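Long-range contacts in autophagy-related protein 9 (Schizosaccharomyces pombe, PDB 7D0I), which scrambles phospholipids between membrane leaflets as a homotrimer with a central pore, supplying membrane for growing autophagosomes: residues H488-P494 with F563-L569; M498-K503 with S552-P557. The protein carries 1 engineered substitution. One frame throughout, in Å; residues are numbered along the deposited sequence.

Contact 1 (H488-P494 with F563-L569); sequences HYVSQFP and FAPEKAL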
loop_
_atom_site.group_PDB
_atom_site.type_symbol
_atom_site.label_atom_id
_atom_site.label_comp_id
_atom_site.label_asym_id
_atom_site.label_seq_id
_atom_site.Cartn_x
_atom_site.Cartn_y
_atom_site.Cartn_z
ATOM N N HIS A 488 26.921 -5.376 -15.837
ATOM C CA HIS A 488 27.095 -5.673 -14.426
ATOM C C HIS A 488 27.050 -7.172 -14.175
ATOM O O HIS A 488 27.906 -7.719 -13.477
ATOM C CB HIS A 488 26.022 -4.960 -13.615
ATOM C CG HIS A 488 26.176 -5.124 -12.140
ATOM N ND1 HIS A 488 27.399 -5.079 -11.513
ATOM C CD2 HIS A 488 25.258 -5.324 -11.166
ATOM C CE1 HIS A 488 27.232 -5.249 -10.216
ATOM N NE2 HIS A 488 25.942 -5.401 -9.980
ATOM N N TYR A 489 26.064 -7.854 -14.755
ATOM C CA TYR A 489 25.890 -9.277 -14.489
ATOM C C TYR A 489 27.101 -10.081 -14.924
ATOM O O TYR A 489 27.573 -10.951 -14.188
ATOM C CB TYR A 489 24.642 -9.800 -15.191
ATOM C CG TYR A 489 24.586 -11.303 -15.235
ATOM C CD1 TYR A 489 24.309 -12.034 -14.101
ATOM C CD2 TYR A 489 24.817 -11.990 -16.405
ATOM C CE1 TYR A 489 24.266 -13.394 -14.132
ATOM C CE2 TYR A 489 24.774 -13.354 -16.442
ATOM C CZ TYR A 489 24.498 -14.049 -15.304
ATOM O OH TYR A 489 24.455 -15.418 -15.335
ATOM N N VAL A 490 27.619 -9.821 -16.118
ATOM C CA VAL A 490 28.671 -10.689 -16.642
ATOM C C VAL A 490 29.969 -10.528 -15.864
ATOM O O VAL A 490 30.936 -11.257 -16.101
ATOM C CB VAL A 490 28.916 -10.443 -18.138
ATOM C CG1 VAL A 490 27.696 -10.830 -18.932
ATOM C CG2 VAL A 490 29.276 -9.006 -18.375
ATOM N N SER A 491 30.011 -9.586 -14.925
ATOM C CA SER A 491 31.212 -9.349 -14.143
ATOM C C SER A 491 31.154 -9.966 -12.753
ATOM O O SER A 491 32.141 -9.897 -12.020
ATOM C CB SER A 491 31.473 -7.850 -14.017
ATOM O OG SER A 491 30.571 -7.268 -13.101
ATOM N N GLN A 492 30.035 -10.568 -12.374
ATOM C CA GLN A 492 29.874 -11.134 -11.044
ATOM C C GLN A 492 30.488 -12.511 -10.907
ATOM O O GLN A 492 30.200 -13.194 -9.922
ATOM C CB GLN A 492 28.396 -11.213 -10.678
ATOM C CG GLN A 492 27.657 -9.911 -10.798
ATOM C CD GLN A 492 28.151 -8.880 -9.834
ATOM O OE1 GLN A 492 27.675 -8.797 -8.711
ATOM N NE2 GLN A 492 29.106 -8.077 -10.265
ATOM N N PHE A 493 31.321 -12.938 -11.850
ATOM C CA PHE A 493 31.901 -14.280 -11.841
ATOM C C PHE A 493 33.418 -14.183 -11.911
ATOM O O PHE A 493 34.025 -14.512 -12.936
ATOM C CB PHE A 493 31.359 -15.113 -12.997
ATOM C CG PHE A 493 29.901 -15.401 -12.889
ATOM C CD1 PHE A 493 29.462 -16.614 -12.421
ATOM C CD2 PHE A 493 28.968 -14.452 -13.237
ATOM C CE1 PHE A 493 28.127 -16.875 -12.313
ATOM C CE2 PHE A 493 27.636 -14.713 -13.128
ATOM C CZ PHE A 493 27.215 -15.925 -12.667
ATOM N N PRO A 494 34.061 -13.749 -10.834
ATOM C CA PRO A 494 35.519 -13.637 -10.836
ATOM C C PRO A 494 36.167 -14.991 -10.583
ATOM O O PRO A 494 35.521 -15.960 -10.187
ATOM C CB PRO A 494 35.783 -12.669 -9.684
ATOM C CG PRO A 494 34.700 -12.966 -8.730
ATOM C CD PRO A 494 33.492 -13.342 -9.541
ATOM N N PHE A 563 29.832 -9.617 -4.548
ATOM C CA PHE A 563 29.424 -10.299 -5.765
ATOM C C PHE A 563 28.130 -11.055 -5.512
ATOM O O PHE A 563 28.052 -11.871 -4.591
ATOM C CB PHE A 563 30.516 -11.259 -6.226
ATOM C CG PHE A 563 31.790 -10.580 -6.591
ATOM C CD1 PHE A 563 31.785 -9.501 -7.446
ATOM C CD2 PHE A 563 32.989 -11.005 -6.070
ATOM C CE1 PHE A 563 32.955 -8.869 -7.786
ATOM C CE2 PHE A 563 34.160 -10.373 -6.407
ATOM C CZ PHE A 563 34.141 -9.303 -7.265
ATOM N N ALA A 564 27.119 -10.781 -6.330
ATOM C CA ALA A 564 25.818 -11.433 -6.201
ATOM C C ALA A 564 25.261 -11.673 -7.590
ATOM O O ALA A 564 24.513 -10.846 -8.129
ATOM C CB ALA A 564 24.856 -10.595 -5.361
ATOM N N PRO A 565 25.605 -12.801 -8.209
ATOM C CA PRO A 565 25.156 -13.040 -9.586
ATOM C C PRO A 565 23.653 -13.194 -9.735
ATOM O O PRO A 565 23.115 -12.812 -10.777
ATOM C CB PRO A 565 25.894 -14.324 -9.973
ATOM C CG PRO A 565 26.278 -14.948 -8.700
ATOM C CD PRO A 565 26.540 -13.836 -7.754
ATOM N N GLU A 566 22.952 -13.723 -8.736
ATOM C CA GLU A 566 21.535 -14.004 -8.925
ATOM C C GLU A 566 20.708 -12.727 -8.992
ATOM O O GLU A 566 19.796 -12.618 -9.818
ATOM C CB GLU A 566 21.017 -14.905 -7.812
ATOM C CG GLU A 566 19.688 -15.546 -8.147
ATOM C CD GLU A 566 18.724 -15.545 -6.984
ATOM O OE1 GLU A 566 19.018 -14.896 -5.960
ATOM O OE2 GLU A 566 17.664 -16.193 -7.098
ATOM N N LYS A 567 20.999 -11.747 -8.139
ATOM C CA LYS A 567 20.208 -10.523 -8.207
ATOM C C LYS A 567 20.619 -9.653 -9.384
ATOM O O LYS A 567 19.784 -8.924 -9.923
ATOM C CB LYS A 567 20.299 -9.744 -6.898
ATOM C CG LYS A 567 21.692 -9.427 -6.443
ATOM C CD LYS A 567 21.663 -8.611 -5.165
ATOM C CE LYS A 567 21.022 -7.250 -5.390
ATOM N NZ LYS A 567 21.784 -6.424 -6.368
ATOM N N ALA A 568 21.872 -9.745 -9.825
ATOM C CA ALA A 568 22.247 -9.115 -11.085
ATOM C C ALA A 568 21.484 -9.729 -12.246
ATOM O O ALA A 568 20.997 -9.016 -13.131
ATOM C CB ALA A 568 23.751 -9.240 -11.308
ATOM N N LEU A 569 21.351 -11.053 -12.252
ATOM C CA LEU A 569 20.605 -11.708 -13.314
ATOM C C LEU A 569 19.134 -11.327 -13.273
ATOM O O LEU A 569 18.513 -11.135 -14.319
ATOM C CB LEU A 569 20.766 -13.219 -13.214
ATOM C CG LEU A 569 20.096 -14.013 -14.326
ATOM C CD1 LEU A 569 20.569 -13.541 -15.681
ATOM C CD2 LEU A 569 20.391 -15.471 -14.152
#
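The backbones of H488-P494 and F563-L569 run in opposite senses, with CA-CA approaches of 5.0 Å for Y489 to A568 and 5.3 Å for Q492 to P565. A type I beta turn, Y489 to Q492, with Q492 N donating to Y489 O (3.1 Å), packs against the N-terminal end of helix 565-576, where A564 is the N-cap. Q492 closes the gap, because its m,m side chain brings OE1 to 3.1 Å from A564 N at a nearly linear N-H...O angle of 174°, a hydrogen bond that ties the turn to the helix start. S491 OG bonds back to H488 O (2.7 Å), reinforcing the S491 N to H488 O bond (3.2 Å).

The small side chain of A568 permits the close approach: its CB lies 3.8 Å from Y489 CA and 4.0 Å from Q492 CG. Y489 is buried, with L569 CD1 over one ring face in a CH-pi contact (4.1 Å to the ring centroid, 16° off the normal), while P565 O meets the ring edge at CE1 (3.6 Å). Helix 591-599 supplies F596, which packs edge-to-face with the Y489 ring. F493 CZ rests 3.4 Å from P565 CB, and T299 of the second subunit packs on both residues, so this junction, probably on the cytoplasmic side, also reaches a protomer interface. At the other end P494 CG sits over the face of F563, 3.9 Å from the ring centroid and 28° off its normal.

Contact 2 (M498-K503 with S552-P557); sequences MIRLFK and SRSIIP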
loop_
_atom_site.group_PDB
_atom_site.type_symbol
_atom_site.label_atom_id
_atom_site.label_comp_id
_atom_site.label_asym_id
_atom_site.label_seq_id
_atom_site.Cartn_x
_atom_site.Cartn_y
_atom_site.Cartn_z
ATOM N N MET A 498 42.590 -17.232 -9.183
ATOM C CA MET A 498 43.484 -16.364 -9.938
ATOM C C MET A 498 43.668 -15.009 -9.274
ATOM O O MET A 498 44.764 -14.440 -9.320
ATOM C CB MET A 498 42.948 -16.176 -11.356
ATOM C CG MET A 498 43.938 -15.580 -12.329
ATOM S SD MET A 498 43.237 -15.371 -13.976
ATOM C CE MET A 498 41.849 -14.291 -13.626
ATOM N N ILE A 499 42.610 -14.487 -8.654
ATOM C CA ILE A 499 42.740 -13.285 -7.840
ATOM C C ILE A 499 43.754 -13.508 -6.732
ATOM O O ILE A 499 44.570 -12.632 -6.431
ATOM C CB ILE A 499 41.372 -12.877 -7.267
ATOM C CG1 ILE A 499 40.420 -12.468 -8.381
ATOM C CG2 ILE A 499 41.531 -11.750 -6.278
ATOM C CD1 ILE A 499 39.036 -12.198 -7.891
ATOM N N ARG A 500 43.727 -14.689 -6.116
ATOM C CA ARG A 500 44.666 -14.979 -5.039
ATOM C C ARG A 500 46.099 -15.020 -5.555
ATOM O O ARG A 500 47.011 -14.470 -4.924
ATOM C CB ARG A 500 44.287 -16.299 -4.372
ATOM C CG ARG A 500 45.169 -16.670 -3.218
ATOM C CD ARG A 500 45.143 -15.609 -2.148
ATOM N NE ARG A 500 46.442 -15.485 -1.500
ATOM C CZ ARG A 500 46.722 -14.601 -0.552
ATOM N NH1 ARG A 500 47.935 -14.557 -0.023
ATOM N NH2 ARG A 500 45.788 -13.759 -0.134
ATOM N N LEU A 501 46.315 -15.659 -6.707
ATOM C CA LEU A 501 47.653 -15.711 -7.285
ATOM C C LEU A 501 48.172 -14.320 -7.604
ATOM O O LEU A 501 49.336 -14.002 -7.327
ATOM C CB LEU A 501 47.649 -16.569 -8.545
ATOM C CG LEU A 501 48.876 -16.383 -9.433
ATOM C CD1 LEU A 501 50.101 -16.976 -8.778
ATOM C CD2 LEU A 501 48.644 -16.997 -10.794
ATOM N N PHE A 502 47.334 -13.477 -8.201
ATOM C CA PHE A 502 47.806 -12.145 -8.545
ATOM C C PHE A 502 48.013 -11.288 -7.309
ATOM O O PHE A 502 48.900 -10.432 -7.299
ATOM C CB PHE A 502 46.848 -11.483 -9.526
ATOM C CG PHE A 502 47.035 -11.945 -10.936
ATOM C CD1 PHE A 502 48.196 -11.643 -11.623
ATOM C CD2 PHE A 502 46.067 -12.696 -11.569
ATOM C CE1 PHE A 502 48.384 -12.073 -12.910
ATOM C CE2 PHE A 502 46.250 -13.126 -12.861
ATOM C CZ PHE A 502 47.408 -12.815 -13.533
ATOM N N LYS A 503 47.231 -11.517 -6.252
ATOM C CA LYS A 503 47.498 -10.848 -4.983
ATOM C C LYS A 503 48.869 -11.233 -4.449
ATOM O O LYS A 503 49.635 -10.374 -3.996
ATOM C CB LYS A 503 46.406 -11.205 -3.974
ATOM C CG LYS A 503 46.213 -10.199 -2.863
ATOM C CD LYS A 503 45.381 -10.786 -1.730
ATOM C CE LYS A 503 44.019 -11.255 -2.209
ATOM N NZ LYS A 503 43.296 -12.025 -1.154
ATOM N N SER A 552 48.657 -5.903 -12.057
ATOM C CA SER A 552 48.021 -6.792 -11.090
ATOM C C SER A 552 46.872 -6.104 -10.365
ATOM O O SER A 552 45.838 -6.727 -10.108
ATOM C CB SER A 552 49.055 -7.300 -10.089
ATOM O OG SER A 552 50.053 -8.062 -10.742
ATOM N N ARG A 553 47.030 -4.823 -10.026
ATOM C CA ARG A 553 45.973 -4.115 -9.313
ATOM C C ARG A 553 44.675 -4.055 -10.103
ATOM O O ARG A 553 43.608 -3.865 -9.509
ATOM C CB ARG A 553 46.409 -2.694 -8.969
ATOM C CG ARG A 553 47.555 -2.597 -7.993
ATOM C CD ARG A 553 47.850 -1.141 -7.678
ATOM N NE ARG A 553 49.218 -0.945 -7.212
ATOM C CZ ARG A 553 49.737 0.238 -6.910
ATOM N NH1 ARG A 553 49.003 1.335 -7.021
ATOM N NH2 ARG A 553 50.994 0.324 -6.498
ATOM N N SER A 554 44.734 -4.194 -11.425
ATOM C CA SER A 554 43.519 -4.128 -12.223
ATOM C C SER A 554 42.693 -5.401 -12.106
ATOM O O SER A 554 41.461 -5.344 -12.155
ATOM C CB SER A 554 43.868 -3.861 -13.684
ATOM O OG SER A 554 44.816 -4.806 -14.148
ATOM N N ILE A 555 43.349 -6.551 -11.953
ATOM C CA ILE A 555 42.620 -7.806 -11.836
ATOM C C ILE A 555 41.989 -7.932 -10.459
ATOM O O ILE A 555 40.818 -8.304 -10.326
ATOM C CB ILE A 555 43.550 -8.993 -12.135
ATOM C CG1 ILE A 555 44.071 -8.903 -13.568
ATOM C CG2 ILE A 555 42.827 -10.303 -11.891
ATOM C CD1 ILE A 555 45.034 -10.004 -13.935
ATOM N N ILE A 556 42.752 -7.624 -9.416
ATOM C CA ILE A 556 42.301 -7.747 -8.034
ATOM C C ILE A 556 41.132 -6.804 -7.794
ATOM O O ILE A 556 41.301 -5.578 -7.864
ATOM C CB ILE A 556 43.446 -7.453 -7.057
ATOM C CG1 ILE A 556 44.605 -8.409 -7.297
ATOM C CG2 ILE A 556 42.971 -7.569 -5.635
ATOM C CD1 ILE A 556 45.831 -8.031 -6.535
ATOM N N PRO A 557 39.942 -7.317 -7.507
ATOM C CA PRO A 557 38.801 -6.436 -7.262
ATOM C C PRO A 557 38.963 -5.690 -5.947
ATOM O O PRO A 557 39.877 -5.936 -5.160
ATOM C CB PRO A 557 37.618 -7.402 -7.216
ATOM C CG PRO A 557 38.210 -8.674 -6.762
ATOM C CD PRO A 557 39.583 -8.732 -7.354
#
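The two transmembrane helix ends, the start of helix 496-520 and the end of helix 538-555, pack as an antiparallel helical hairpin through well-placed side-chain rotamers. F502 adopts an m rotamer (chi1 -80°) that presents a ring face to I555, whose m,t side chain lays CD1 3.6 Å from the ring centroid and 16° off the normal, a clear CH-pi contact. M498, t,t,p, swings its methyl inward until CE is 4.5 Å from I555 CG2. I556 is also m,t, and its CD1 reaches 3.6 Å from K503 CA, against the helix backbone. With psi at 115°, I556 takes the chain out of helical geometry, so that P557 can meet I499: the m,t side chain of I499 carries CD1 to 3.5 Å from P557 CD. S552 OG, 4.1 Å from F502 CD1, bonds to L548 O of its own helix, which lets the hydroxyl lie near the aromatic ring with its polarity satisfied. The interface of 383 Å² is thus built by apolar packing.

Outside the hairpin lies the second subunit, whose F208, on helix 198-223, packs on R500 and L501, and whose R440 packs on K503. From its helix 427-447, E444 makes a weak, long ion pair with R553. These neighbours are consistent with a hairpin extended into the membrane region of an adjacent protomer.

Overall arrangement
Contact 2 is nested within the chain loop closed by contact 1, their centres about 18 Å apart. The two contacts join successive parts of the same two chain passages: helices 483-489 and 496-520 on one, 538-555 and 565-576 on the other. They touch directly, P494 CB lying 3.7 Å from I499 CD1 and F563 CZ 4.0 Å from P557 CB. Contact 1 is partly buried and probably cytoplasmic, contact 2 a surface contact at transmembrane helix ends. Both use CH-pi and proline packing; the difference is the hydrogen bond from A564 N to Q492 OE1 in contact 1, whereas contact 2 has only apolar packing between its segments. Both also touch the second subunit.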